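Long-range contact in sensory box/response regulator (Mycobacterium smegmatis, PDB 5YRP), which is an EAL-domain protein of the sensory box/response regulator kind that holds a magnesium ion among acidic and amide side chains of its sheet: residues Glu13-Leu27 / Gly77-Val89. Residues are numbered along the deposited sequence; the frame is centred on the assembly and turned at random.
Sequences EIDMRTGEVLAAEAL and GRNIVLRINVSPV. With MG (magnesium ion), chain C.
The guanidinium group of Arg83 has the methyl of Ala23 at its edge, close to its plane, while the carboxylate of Glu13 approaches it obliquely, the two planar groups turned 30° apart. The Glu13 and Arg83 side chains cross at about a right angle, and a salt bridge joins Glu13 OE2 to Arg83 NH1 at 2.5 Å. Glu13, on strand 7-15, reaches past strand 21-29 to Arg83, its CG anti to the backbone N (chi1 176°) and the rest of the chain extended. Its other oxygen, OE1, pairs with Arg222, and NH2 of Arg83 makes weak hydrogen bonds to Gln200 and Thr166. Farther along the same face, Glu25 OE2 binds the magnesium ion at 2.4 Å; Asn85, Glu117 and Asp147 complete the metal site. The carboxylate of Glu25 and the amide of Asn85 are inclined 57° to each other.

Beneath these groups, strands 21-27 and 81-86 run parallel, their axes coming within 4.6 Å. The backbone ladder passes back and forth between them, from Val81 N to Leu22 O, through Ala24 N to Val81 O and Arg83 N to Ala24 O, to Ala26 N on Arg83 O (2.7 Å). On the opposite face Ala26 CB lies 4.2 Å from Ile84 CG1, and helix 52-73 packs over Ala26, Leu82 and Ile84. The pairing thus separates an apolar, helix-covered face from an inner face that carries Arg83 and Glu25 beside Ala23 and Val81, as in the TIM-barrel-like EAL fold. Beside the magnesium site, Glu13, shared between Arg83 and Arg222, probably balances part of the positive charge in this buried interior.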
ATOM      1  N   GLU A  13     -21.447  12.225  -3.897  1.00 55.24           N
ATOM      2  CA  GLU A  13     -21.159  11.016  -3.144  1.00 56.46           C
ATOM      3  C   GLU A  13     -22.417  10.586  -2.414  1.00 55.43           C
ATOM      4  O   GLU A  13     -22.891  11.285  -1.517  1.00 54.79           O
ATOM      5  CB  GLU A  13     -20.053  11.297  -2.133  1.00 56.78           C
ATOM      6  CG  GLU A  13     -19.722  10.138  -1.215  1.00 56.55           C
ATOM      7  CD  GLU A  13     -18.720  10.539  -0.160  1.00 58.64           C
ATOM      8  OE1 GLU A  13     -18.853  10.081   0.992  1.00 59.89           O
ATOM      9  OE2 GLU A  13     -17.804  11.328  -0.478  1.00 60.44           O
ATOM     10  N   ILE A  14     -22.945   9.427  -2.787  1.00 54.83           N
ATOM     11  CA  ILE A  14     -24.235   9.003  -2.277  1.00 56.07           C
ATOM     12  C   ILE A  14     -24.140   7.800  -1.347  1.00 55.38           C
ATOM     13  O   ILE A  14     -23.174   7.046  -1.379  1.00 54.40           O
ATOM     14  CB  ILE A  14     -25.216   8.689  -3.425  1.00 57.00           C
ATOM     15  CG1 ILE A  14     -24.777   7.448  -4.203  1.00 58.34           C
ATOM     16  CG2 ILE A  14     -25.331   9.882  -4.365  1.00 56.83           C
ATOM     17  CD1 ILE A  14     -25.899   6.837  -5.013  1.00 60.19           C
ATOM     18  N   ASP A  15     -25.157   7.655  -0.505  1.00 55.78           N
ATOM     19  CA  ASP A  15     -25.396   6.429   0.231  1.00 56.18           C
ATOM     20  C   ASP A  15     -26.079   5.457  -0.721  1.00 56.50           C
ATOM     21  O   ASP A  15     -27.200   5.696  -1.155  1.00 55.42           O
ATOM     22  CB  ASP A  15     -26.302   6.705   1.431  1.00 57.06           C
ATOM     23  CG  ASP A  15     -26.525   5.477   2.302  1.00 57.53           C
ATOM     24  OD1 ASP A  15     -26.034   4.379   1.958  1.00 56.60           O
ATOM     25  OD2 ASP A  15     -27.201   5.616   3.342  1.00 57.91           O
HETATM   26  N   MSE A  16     -25.406   4.359  -1.038  1.00 57.89           N
HETATM   27  CA  MSE A  16     -25.913   3.406  -2.029  1.00 59.98           C
HETATM   28  C   MSE A  16     -27.079   2.594  -1.552  1.00 59.83           C
HETATM   29  O   MSE A  16     -27.742   1.926  -2.351  1.00 59.47           O
HETATM   30  CB  MSE A  16     -24.810   2.436  -2.383  1.00 62.89           C
HETATM   31  CG  MSE A  16     -23.700   3.134  -3.142  1.00 65.96           C
HETATM   32 SE   MSE A  16     -22.480   1.725  -3.761  1.00 75.60          SE
HETATM   33  CE  MSE A  16     -21.672   1.263  -2.024  1.00 72.92           C
ATOM     34  N   ARG A  17     -27.325   2.620  -0.246  1.00 59.69           N
ATOM     35  CA  ARG A  17     -28.500   1.983   0.332  1.00 60.13           C
ATOM     36  C   ARG A  17     -29.743   2.804  -0.012  1.00 60.05           C
ATOM     37  O   ARG A  17     -30.693   2.294  -0.601  1.00 59.63           O
ATOM     38  CB  ARG A  17     -28.351   1.860   1.853  1.00 60.37           C
ATOM     39  CG  ARG A  17     -27.125   1.072   2.310  1.00 59.81           C
ATOM     40  CD  ARG A  17     -26.986   1.025   3.829  1.00 58.92           C
ATOM     41  NE  ARG A  17     -26.853   2.356   4.426  1.00 59.46           N
ATOM     42  CZ  ARG A  17     -26.447   2.599   5.672  1.00 60.94           C
ATOM     43  NH1 ARG A  17     -26.367   3.856   6.102  1.00 60.64           N
ATOM     44  NH2 ARG A  17     -26.115   1.604   6.491  1.00 62.55           N
ATOM     45  N   THR A  18     -29.708   4.083   0.351  1.00 60.82           N
ATOM     46  CA  THR A  18     -30.836   4.999   0.167  1.00 62.23           C
ATOM     47  C   THR A  18     -30.829   5.670  -1.205  1.00 62.41           C
ATOM     48  O   THR A  18     -31.866   5.810  -1.845  1.00 64.82           O
ATOM     49  CB  THR A  18     -30.813   6.117   1.232  1.00 63.32           C
ATOM     50  OG1 THR A  18     -30.607   5.548   2.527  1.00 64.14           O
ATOM     51  CG2 THR A  18     -32.119   6.918   1.228  1.00 65.08           C
ATOM     52  N   GLY A  19     -29.649   6.091  -1.640  1.00 62.70           N
ATOM     53  CA  GLY A  19     -29.508   6.957  -2.808  1.00 61.74           C
ATOM     54  C   GLY A  19     -29.322   8.409  -2.403  1.00 61.09           C
ATOM     55  O   GLY A  19     -29.253   9.283  -3.262  1.00 62.54           O
ATOM     56  N   GLU A  20     -29.225   8.657  -1.096  1.00 60.71           N
ATOM     57  CA  GLU A  20     -29.103  10.009  -0.539  1.00 60.19           C
ATOM     58  C   GLU A  20     -27.698  10.582  -0.744  1.00 58.33           C
ATOM     59  O   GLU A  20     -26.705   9.881  -0.550  1.00 57.37           O
ATOM     60  CB  GLU A  20     -29.430   9.995   0.961  1.00 60.78           C
ATOM     61  CG  GLU A  20     -29.385  11.371   1.624  1.00 61.69           C
ATOM     62  CD  GLU A  20     -29.516  11.327   3.140  1.00 61.59           C
ATOM     63  OE1 GLU A  20     -29.478  10.226   3.732  1.00 61.24           O
ATOM     64  OE2 GLU A  20     -29.653  12.413   3.744  1.00 60.76           O
ATOM     65  N   VAL A  21     -27.628  11.859  -1.113  1.00 56.11           N
ATOM     66  CA  VAL A  21     -26.356  12.559  -1.296  1.00 55.18           C
ATOM     67  C   VAL A  21     -25.770  12.969   0.060  1.00 54.78           C
ATOM     68  O   VAL A  21     -26.337  13.808   0.763  1.00 52.52           O
ATOM     69  CB  VAL A  21     -26.521  13.814  -2.181  1.00 55.60           C
ATOM     70  CG1 VAL A  21     -25.200  14.559  -2.322  1.00 55.84           C
ATOM     71  CG2 VAL A  21     -27.051  13.437  -3.557  1.00 55.32           C
ATOM     72  N   LEU A  22     -24.630  12.373   0.409  1.00 55.14           N
ATOM     73  CA  LEU A  22     -23.952  12.639   1.685  1.00 54.92           C
ATOM     74  C   LEU A  22     -22.857  13.689   1.556  1.00 55.69           C
ATOM     75  O   LEU A  22     -22.547  14.399   2.519  1.00 55.29           O
ATOM     76  CB  LEU A  22     -23.343  11.354   2.241  1.00 54.38           C
ATOM     77  CG  LEU A  22     -24.278  10.150   2.350  1.00 54.84           C
ATOM     78  CD1 LEU A  22     -23.541   9.014   3.028  1.00 55.18           C
ATOM     79  CD2 LEU A  22     -25.556  10.477   3.108  1.00 55.32           C
ATOM     80  N   ALA A  23     -22.258  13.768   0.372  1.00 56.53           N
ATOM     81  CA  ALA A  23     -21.214  14.752   0.099  1.00 55.82           C
ATOM     82  C   ALA A  23     -21.068  15.005  -1.395  1.00 54.11           C
ATOM     83  O   ALA A  23     -21.690  14.329  -2.211  1.00 53.99           O
ATOM     84  CB  ALA A  23     -19.892  14.278   0.684  1.00 56.40           C
ATOM     85  N   ALA A  24     -20.245  15.990  -1.737  1.00 53.66           N
ATOM     86  CA  ALA A  24     -19.930  16.310  -3.130  1.00 52.41           C
ATOM     87  C   ALA A  24     -18.475  16.721  -3.272  1.00 51.47           C
ATOM     88  O   ALA A  24     -18.038  17.671  -2.632  1.00 51.16           O
ATOM     89  CB  ALA A  24     -20.825  17.425  -3.628  1.00 52.28           C
ATOM     90  N   GLU A  25     -17.736  16.004  -4.116  1.00 51.84           N
ATOM     91  CA  GLU A  25     -16.329  16.307  -4.376  1.00 51.69           C
ATOM     92  C   GLU A  25     -16.217  17.339  -5.485  1.00 50.88           C
ATOM     93  O   GLU A  25     -16.654  17.095  -6.610  1.00 49.93           O
ATOM     94  CB  GLU A  25     -15.552  15.039  -4.766  1.00 52.69           C
ATOM     95  CG  GLU A  25     -14.049  15.246  -4.964  1.00 53.41           C
ATOM     96  CD  GLU A  25     -13.321  14.001  -5.459  1.00 54.04           C
ATOM     97  OE1 GLU A  25     -13.986  13.014  -5.820  1.00 56.18           O
ATOM     98  OE2 GLU A  25     -12.073  14.001  -5.491  1.00 53.93           O
ATOM     99  N   ALA A  26     -15.630  18.487  -5.159  1.00 51.38           N
ATOM    100  CA  ALA A  26     -15.358  19.533  -6.144  1.00 52.39           C
ATOM    101  C   ALA A  26     -14.202  19.131  -7.061  1.00 53.32           C
ATOM    102  O   ALA A  26     -13.102  18.822  -6.600  1.00 53.52           O
ATOM    103  CB  ALA A  26     -15.046  20.849  -5.449  1.00 52.29           C
ATOM    104  N   LEU A  27     -14.479  19.124  -8.360  1.00 55.02           N
ATOM    105  CA  LEU A  27     -13.484  18.859  -9.396  1.00 57.22           C
ATOM    106  C   LEU A  27     -13.572  19.971 -10.429  1.00 59.58           C
ATOM    107  O   LEU A  27     -14.559  20.694 -10.475  1.00 59.92           O
ATOM    108  CB  LEU A  27     -13.763  17.519 -10.071  1.00 57.07           C
ATOM    109  CG  LEU A  27     -13.854  16.299  -9.154  1.00 57.60           C
ATOM    110  CD1 LEU A  27     -14.485  15.123  -9.884  1.00 57.99           C
ATOM    111  CD2 LEU A  27     -12.480  15.932  -8.627  1.00 57.60           C
ATOM    112  N   GLY A  77     -28.381  21.071   0.781  1.00 72.67           N
ATOM    113  CA  GLY A  77     -27.069  20.564   1.197  1.00 72.31           C
ATOM    114  C   GLY A  77     -26.600  21.184   2.502  1.00 72.03           C
ATOM    115  O   GLY A  77     -25.403  21.394   2.714  1.00 71.09           O
ATOM    116  N   ARG A  78     -27.554  21.481   3.377  1.00 72.24           N
ATOM    117  CA  ARG A  78     -27.260  22.153   4.635  1.00 71.15           C
ATOM    118  C   ARG A  78     -26.373  21.293   5.510  1.00 70.34           C
ATOM    119  O   ARG A  78     -25.527  21.807   6.229  1.00 73.22           O
ATOM    120  CB  ARG A  78     -28.549  22.482   5.384  1.00 70.62           C
ATOM    121  CG  ARG A  78     -29.267  23.722   4.876  1.00 69.37           C
ATOM    122  CD  ARG A  78     -28.506  25.008   5.167  1.00 68.49           C
ATOM    123  NE  ARG A  78     -28.186  25.174   6.586  1.00 67.88           N
ATOM    124  CZ  ARG A  78     -27.804  26.316   7.156  1.00 66.22           C
ATOM    125  NH1 ARG A  78     -27.694  27.433   6.443  1.00 64.29           N
ATOM    126  NH2 ARG A  78     -27.533  26.341   8.457  1.00 65.90           N
ATOM    127  N   ASN A  79     -26.570  19.985   5.451  1.00 69.26           N
ATOM    128  CA  ASN A  79     -25.743  19.073   6.230  1.00 69.70           C
ATOM    129  C   ASN A  79     -25.139  17.953   5.383  1.00 67.37           C
ATOM    130  O   ASN A  79     -25.441  16.770   5.555  1.00 65.31           O
ATOM    131  CB  ASN A  79     -26.504  18.550   7.453  1.00 72.03           C
ATOM    132  CG  ASN A  79     -27.861  17.968   7.108  1.00 74.53           C
ATOM    133  OD1 ASN A  79     -28.196  17.765   5.936  1.00 77.40           O
ATOM    134  ND2 ASN A  79     -28.655  17.694   8.138  1.00 73.69           N
ATOM    135  N   ILE A  80     -24.273  18.369   4.463  1.00 64.83           N
ATOM    136  CA  ILE A  80     -23.428  17.465   3.690  1.00 62.28           C
ATOM    137  C   ILE A  80     -21.996  17.962   3.765  1.00 60.59           C
ATOM    138  O   ILE A  80     -21.746  19.087   4.186  1.00 59.89           O
ATOM    139  CB  ILE A  80     -23.850  17.397   2.211  1.00 62.12           C
ATOM    140  CG1 ILE A  80     -23.755  18.777   1.553  1.00 62.51           C
ATOM    141  CG2 ILE A  80     -25.266  16.857   2.091  1.00 62.07           C
ATOM    142  CD1 ILE A  80     -23.688  18.732   0.045  1.00 62.54           C
ATOM    143  N   VAL A  81     -21.061  17.123   3.342  1.00 60.77           N
ATOM    144  CA  VAL A  81     -19.647  17.487   3.335  1.00 60.96           C
ATOM    145  C   VAL A  81     -19.244  17.935   1.928  1.00 59.67           C
ATOM    146  O   VAL A  81     -19.766  17.434   0.936  1.00 58.94           O
ATOM    147  CB  VAL A  81     -18.758  16.312   3.803  1.00 61.65           C
ATOM    148  CG1 VAL A  81     -17.290  16.720   3.860  1.00 62.28           C
ATOM    149  CG2 VAL A  81     -19.209  15.813   5.169  1.00 60.85           C
ATOM    150  N   LEU A  82     -18.325  18.894   1.860  1.00 58.46           N
ATOM    151  CA  LEU A  82     -17.732  19.326   0.596  1.00 57.59           C
ATOM    152  C   LEU A  82     -16.292  18.823   0.513  1.00 58.59           C
ATOM    153  O   LEU A  82     -15.428  19.275   1.265  1.00 58.31           O
ATOM    154  CB  LEU A  82     -17.760  20.849   0.484  1.00 56.86           C
ATOM    155  CG  LEU A  82     -17.183  21.436  -0.809  1.00 56.65           C
ATOM    156  CD1 LEU A  82     -18.132  21.233  -1.980  1.00 56.43           C
ATOM    157  CD2 LEU A  82     -16.880  22.912  -0.622  1.00 57.30           C
ATOM    158  N   ARG A  83     -16.042  17.890  -0.403  1.00 58.69           N
ATOM    159  CA  ARG A  83     -14.711  17.315  -0.575  1.00 59.14           C
ATOM    160  C   ARG A  83     -13.915  18.066  -1.634  1.00 59.13           C
ATOM    161  O   ARG A  83     -14.379  18.240  -2.757  1.00 58.28           O
ATOM    162  CB  ARG A  83     -14.799  15.834  -0.939  1.00 60.84           C
ATOM    163  CG  ARG A  83     -15.407  14.981   0.162  1.00 61.88           C
ATOM    164  CD  ARG A  83     -14.970  13.524   0.108  1.00 61.44           C
ATOM    165  NE  ARG A  83     -14.981  12.947   1.451  1.00 62.11           N
ATOM    166  CZ  ARG A  83     -16.072  12.557   2.109  1.00 61.85           C
ATOM    167  NH1 ARG A  83     -17.275  12.662   1.558  1.00 62.93           N
ATOM    168  NH2 ARG A  83     -15.958  12.056   3.333  1.00 61.85           N
ATOM    169  N   ILE A  84     -12.716  18.505  -1.263  1.00 59.89           N
ATOM    170  CA  ILE A  84     -11.839  19.256  -2.158  1.00 60.03           C
ATOM    171  C   ILE A  84     -10.469  18.605  -2.192  1.00 60.49           C
ATOM    172  O   ILE A  84      -9.879  18.338  -1.150  1.00 61.54           O
ATOM    173  CB  ILE A  84     -11.700  20.715  -1.692  1.00 60.56           C
ATOM    174  CG1 ILE A  84     -13.047  21.432  -1.820  1.00 60.99           C
ATOM    175  CG2 ILE A  84     -10.638  21.451  -2.504  1.00 60.27           C
ATOM    176  CD1 ILE A  84     -13.254  22.511  -0.789  1.00 61.10           C
ATOM    177  N   ASN A  85      -9.966  18.361  -3.398  1.00 61.50           N
ATOM    178  CA  ASN A  85      -8.649  17.764  -3.573  1.00 60.93           C
ATOM    179  C   ASN A  85      -7.564  18.783  -3.296  1.00 61.97           C
ATOM    180  O   ASN A  85      -7.540  19.848  -3.910  1.00 64.90           O
ATOM    181  CB  ASN A  85      -8.491  17.216  -4.985  1.00 60.11           C
ATOM    182  CG  ASN A  85      -9.372  16.016  -5.237  1.00 60.21           C
ATOM    183  OD1 ASN A  85      -9.198  14.966  -4.620  1.00 59.96           O
ATOM    184  ND2 ASN A  85     -10.327  16.164  -6.143  1.00 60.98           N
ATOM    185  N   VAL A  86      -6.681  18.454  -2.361  1.00 62.99           N
ATOM    186  CA  VAL A  86      -5.562  19.325  -2.015  1.00 64.56           C
ATOM    187  C   VAL A  86      -4.255  18.736  -2.542  1.00 67.97           C
ATOM    188  O   VAL A  86      -3.928  17.579  -2.282  1.00 66.20           O
ATOM    189  CB  VAL A  86      -5.484  19.564  -0.499  1.00 63.35           C
ATOM    190  CG1 VAL A  86      -4.284  20.422  -0.143  1.00 63.67           C
ATOM    191  CG2 VAL A  86      -6.751  20.247  -0.019  1.00 63.03           C
ATOM    192  N   SER A  87      -3.532  19.557  -3.298  1.00 74.63           N
ATOM    193  CA  SER A  87      -2.228  19.212  -3.863  1.00 80.11           C
ATOM    194  C   SER A  87      -1.160  19.193  -2.761  1.00 81.00           C
ATOM    195  O   SER A  87      -1.332  19.845  -1.728  1.00 78.89           O
ATOM    196  CB  SER A  87      -1.868  20.241  -4.950  1.00 82.96           C
ATOM    197  OG  SER A  87      -0.718  19.888  -5.699  1.00 86.67           O
ATOM    198  N   PRO A  88      -0.056  18.440  -2.965  1.00 85.12           N
ATOM    199  CA  PRO A  88       1.021  18.450  -1.964  1.00 86.32           C
ATOM    200  C   PRO A  88       1.690  19.817  -1.786  1.00 86.22           C
ATOM    201  O   PRO A  88       2.212  20.104  -0.712  1.00 79.73           O
ATOM    202  CB  PRO A  88       2.028  17.430  -2.519  1.00 86.32           C
ATOM    203  CG  PRO A  88       1.728  17.344  -3.976  1.00 85.90           C
ATOM    204  CD  PRO A  88       0.239  17.494  -4.057  1.00 85.35           C
ATOM    205  N   VAL A  89       1.651  20.643  -2.830  1.00 89.91           N
ATOM    206  CA  VAL A  89       2.286  21.966  -2.816  1.00 92.15           C
ATOM    207  C   VAL A  89       1.470  22.963  -1.985  1.00 93.31           C
ATOM    208  O   VAL A  89       2.039  23.755  -1.232  1.00 95.06           O
ATOM    209  CB  VAL A  89       2.480  22.535  -4.244  1.00 92.05           C
ATOM    210  CG1 VAL A  89       3.282  23.831  -4.198  1.00 91.91           C
ATOM    211  CG2 VAL A  89       3.184  21.531  -5.149  1.00 92.17           C
TER
HETATM  212 MG    MG C 701     -10.153  12.552  -5.262  1.00 35.83          MG